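Side-chain contact in chlorite Dismutase (Nitrobacter winogradskyi, PDB 3QPI), which uses a heme b cofactor to break chlorite down into chloride and molecular oxygen: residues Ile68-Val73 against Lys120-Ile125. Sequence-based numbering, arbitrary orientation.
With HEM (protoporphyrin IX containing Fe), chain C.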
loop_
_atom_site.group_PDB
_atom_site.type_symbol
_atom_site.label_atom_id
_atom_site.label_comp_id
_atom_site.label_asym_id
_atom_site.label_seq_id
_atom_site.Cartn_x
_atom_site.Cartn_y
_atom_site.Cartn_z
ATOM N N ILE A 68 -15.804 12.270 0.034
ATOM C CA ILE A 68 -17.183 11.856 0.218
ATOM C C ILE A 68 -17.454 10.499 -0.452
ATOM O O ILE A 68 -17.977 9.594 0.188
ATOM C CB ILE A 68 -18.142 12.933 -0.285
ATOM C CG1 ILE A 68 -18.170 14.081 0.734
ATOM C CG2 ILE A 68 -19.531 12.352 -0.492
ATOM C CD1 ILE A 68 -18.848 15.336 0.228
ATOM N N ALA A 69 -17.062 10.354 -1.716
ATOM C CA ALA A 69 -17.253 9.103 -2.442
ATOM C C ALA A 69 -16.549 7.918 -1.772
ATOM O O ALA A 69 -17.095 6.816 -1.719
ATOM C CB ALA A 69 -16.771 9.250 -3.873
ATOM N N LEU A 70 -15.346 8.145 -1.255
ATOM C CA LEU A 70 -14.580 7.090 -0.612
ATOM C C LEU A 70 -15.202 6.657 0.702
ATOM O O LEU A 70 -15.381 5.461 0.947
ATOM C CB LEU A 70 -13.148 7.561 -0.353
ATOM C CG LEU A 70 -12.271 7.676 -1.602
ATOM C CD1 LEU A 70 -11.095 8.630 -1.377
ATOM C CD2 LEU A 70 -11.781 6.286 -1.998
ATOM N N THR A 71 -15.515 7.613 1.566
ATOM C CA THR A 71 -16.014 7.251 2.892
ATOM C C THR A 71 -17.374 6.570 2.808
ATOM O O THR A 71 -17.776 5.881 3.736
ATOM C CB THR A 71 -16.114 8.463 3.843
ATOM O OG1 THR A 71 -16.948 9.461 3.257
ATOM C CG2 THR A 71 -14.741 9.057 4.113
ATOM N N SER A 72 -18.078 6.741 1.695
ATOM C CA SER A 72 -19.382 6.103 1.543
ATOM C C SER A 72 -19.283 4.610 1.223
ATOM O O SER A 72 -20.181 3.849 1.575
ATOM C CB SER A 72 -20.214 6.801 0.470
ATOM O OG SER A 72 -19.636 6.629 -0.803
ATOM N N VAL A 73 -18.206 4.179 0.568
ATOM C CA VAL A 73 -18.069 2.747 0.270
ATOM C C VAL A 73 -16.966 2.008 1.038
ATOM O O VAL A 73 -17.082 0.812 1.255
ATOM C CB VAL A 73 -17.885 2.469 -1.237
ATOM C CG1 VAL A 73 -19.148 2.866 -2.012
ATOM C CG2 VAL A 73 -16.668 3.183 -1.775
ATOM N N LYS A 120 -14.454 0.795 -7.528
ATOM C CA LYS A 120 -15.275 -0.407 -7.677
ATOM C C LYS A 120 -14.805 -1.533 -6.762
ATOM O O LYS A 120 -15.571 -2.434 -6.459
ATOM C CB LYS A 120 -15.320 -0.886 -9.131
ATOM C CG LYS A 120 -13.975 -1.230 -9.741
ATOM C CD LYS A 120 -14.098 -1.507 -11.244
ATOM C CE LYS A 120 -14.827 -2.823 -11.511
ATOM N NZ LYS A 120 -15.256 -3.014 -12.947
ATOM N N TYR A 121 -13.554 -1.478 -6.320
ATOM C CA TYR A 121 -12.990 -2.552 -5.507
ATOM C C TYR A 121 -13.309 -2.418 -4.031
ATOM O O TYR A 121 -12.870 -3.247 -3.219
ATOM C CB TYR A 121 -11.476 -2.630 -5.688
ATOM C CG TYR A 121 -11.062 -3.064 -7.071
ATOM C CD1 TYR A 121 -10.990 -4.410 -7.405
ATOM C CD2 TYR A 121 -10.752 -2.130 -8.050
ATOM C CE1 TYR A 121 -10.608 -4.814 -8.677
ATOM C CE2 TYR A 121 -10.374 -2.528 -9.321
ATOM C CZ TYR A 121 -10.299 -3.870 -9.620
ATOM O OH TYR A 121 -9.922 -4.268 -10.872
ATOM N N LEU A 122 -14.046 -1.375 -3.668
ATOM C CA LEU A 122 -14.517 -1.233 -2.293
ATOM C C LEU A 122 -15.981 -1.611 -2.295
ATOM O O LEU A 122 -16.675 -1.357 -3.279
ATOM C CB LEU A 122 -14.354 0.210 -1.767
ATOM C CG LEU A 122 -13.152 1.035 -2.260
ATOM C CD1 LEU A 122 -13.122 2.401 -1.577
ATOM C CD2 LEU A 122 -11.825 0.305 -2.050
ATOM N N PRO A 123 -16.474 -2.180 -1.186
ATOM C CA PRO A 123 -15.745 -2.342 0.074
ATOM C C PRO A 123 -14.869 -3.598 0.163
ATOM O O PRO A 123 -14.188 -3.784 1.162
ATOM C CB PRO A 123 -16.869 -2.424 1.102
ATOM C CG PRO A 123 -17.997 -3.082 0.353
ATOM C CD PRO A 123 -17.870 -2.659 -1.087
ATOM N N ALA A 124 -14.874 -4.455 -0.845
ATOM C CA ALA A 124 -14.080 -5.682 -0.755
ATOM C C ALA A 124 -12.667 -5.439 -0.173
ATOM O O ALA A 124 -12.255 -6.109 0.778
ATOM C CB ALA A 124 -13.988 -6.365 -2.127
ATOM N N ILE A 125 -11.933 -4.483 -0.741
ATOM C CA ILE A 125 -10.557 -4.245 -0.329
ATOM C C ILE A 125 -10.507 -3.048 0.620
ATOM O O ILE A 125 -10.873 -1.958 0.227
ATOM C CB ILE A 125 -9.628 -3.946 -1.559
ATOM C CG1 ILE A 125 -9.864 -4.945 -2.710
ATOM C CG2 ILE A 125 -8.166 -3.932 -1.139
ATOM C CD1 ILE A 125 -9.524 -6.416 -2.362
HETATM C CHA HEM C . -2.748 6.941 -2.636
HETATM C CHB HEM C . -7.178 5.182 -3.070
HETATM C CHC HEM C . -5.338 0.776 -3.993
HETATM C CHD HEM C . -0.991 2.627 -3.840
HETATM C C1A HEM C . -4.091 6.778 -2.672
HETATM C C2A HEM C . -5.000 7.880 -2.395
HETATM C C3A HEM C . -6.265 7.424 -2.493
HETATM C C4A HEM C . -6.152 6.011 -2.851
HETATM C CMA HEM C . -7.575 8.271 -2.298
HETATM C CAA HEM C . -4.480 9.295 -2.098
HETATM C CBA HEM C . -4.392 9.634 -0.617
HETATM C CGA HEM C . -4.057 11.110 -0.549
HETATM O O1A HEM C . -2.914 11.390 -0.141
HETATM O O2A HEM C . -4.893 11.994 -0.919
HETATM C C1B HEM C . -6.992 3.868 -3.332
HETATM C C2B HEM C . -8.097 2.942 -3.357
HETATM C C3B HEM C . -7.588 1.736 -3.565
HETATM C C4B HEM C . -6.150 1.853 -3.716
HETATM C CMB HEM C . -9.601 3.240 -3.127
HETATM C CAB HEM C . -8.453 0.460 -3.668
HETATM C CBB HEM C . -8.138 -0.606 -2.928
HETATM C C1C HEM C . -4.002 0.865 -4.066
HETATM C C2C HEM C . -3.036 -0.204 -4.321
HETATM C C3C HEM C . -1.826 0.346 -4.233
HETATM C C4C HEM C . -2.015 1.761 -3.970
HETATM C CMC HEM C . -3.400 -1.690 -4.548
HETATM C CAC HEM C . -0.431 -0.272 -4.428
HETATM C CBC HEM C . -0.290 -1.348 -5.214
HETATM C C1D HEM C . -1.033 3.911 -3.468
HETATM C C2D HEM C . 0.145 4.729 -3.308
HETATM C C3D HEM C . -0.436 6.082 -2.920
HETATM C C4D HEM C . -1.871 5.923 -2.922
HETATM C CMD HEM C . 1.662 4.380 -3.460
HETATM C CAD HEM C . 0.333 7.375 -2.621
HETATM C CBD HEM C . 0.380 8.155 -3.944
HETATM C CGD HEM C . 1.276 9.362 -3.777
HETATM O O1D HEM C . 1.035 10.144 -2.829
HETATM O O2D HEM C . 2.227 9.544 -4.588
HETATM N NA HEM C . -4.814 5.602 -2.939
HETATM N NB HEM C . -5.794 3.191 -3.554
HETATM N NC HEM C . -3.348 2.049 -3.867
HETATM N ND HEM C . -2.212 4.644 -3.250
HETATM FE FE HEM C . -3.914 3.858 -3.583
#
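L70 and L122 converge on the rim of the heme macrocycle. The heme atoms nearest to their segments are all peripheral substituents: the ring A methyl, the ring B methyl and the ring B vinyl. H114, the axial ligand of the iron, takes one face; this contact lies at the edge, L70 near the porphyrin plane and the L122 methyls displaced to one side of it. L70 CD1 lies 3.7 Å from HEM CMA, and its sister methyl CD2 turns toward CMB at 3.9 Å. L122 reaches the same ring B methyl, with CD1 3.9 Å from CMB, while its other branch, CD2, packs against the vinyl carbon CAB at 3.7 Å. CMB is thus met by both leucines, L70 CD2 and L122 CD1 lying side by side at its outer end, 4.1 Å apart where the side chains cross obliquely. I125 extends the apolar lining along the vinyl, its CG2 3.8 Å from CBB.

Behind this rim V73 crosses L122 at about a right angle. A chi1 of -65° sets V73 CG1 anti to the carbonyl carbon and leaves CG2 between the backbone N and the carbonyl carbon, where it approaches L122 CD1 to 3.6 Å. L122 itself has a chi1 of -33°, off the staggered value, consistent with a side chain squeezed between valine and cofactor. The peptide bond before P123 is cis, and P123 CB comes to 3.2 Å from V73 O. R79 holds the carbonyls of P123 and A124. Replacing L122 by an alanine removes both methyls, which would probably strip CAB and CMB of their packing from this residue and leave V73 CG2 little more than CB to rest on.

The side chains meet one another by apolar contact alone, while P123 CB abuts a carbonyl oxygen. Van der Waals contact here probably helps to seat the hydrocarbon rim, whereas the heme's hydrogen bonds come from K92 and the backbone of R60, Y61 and V62.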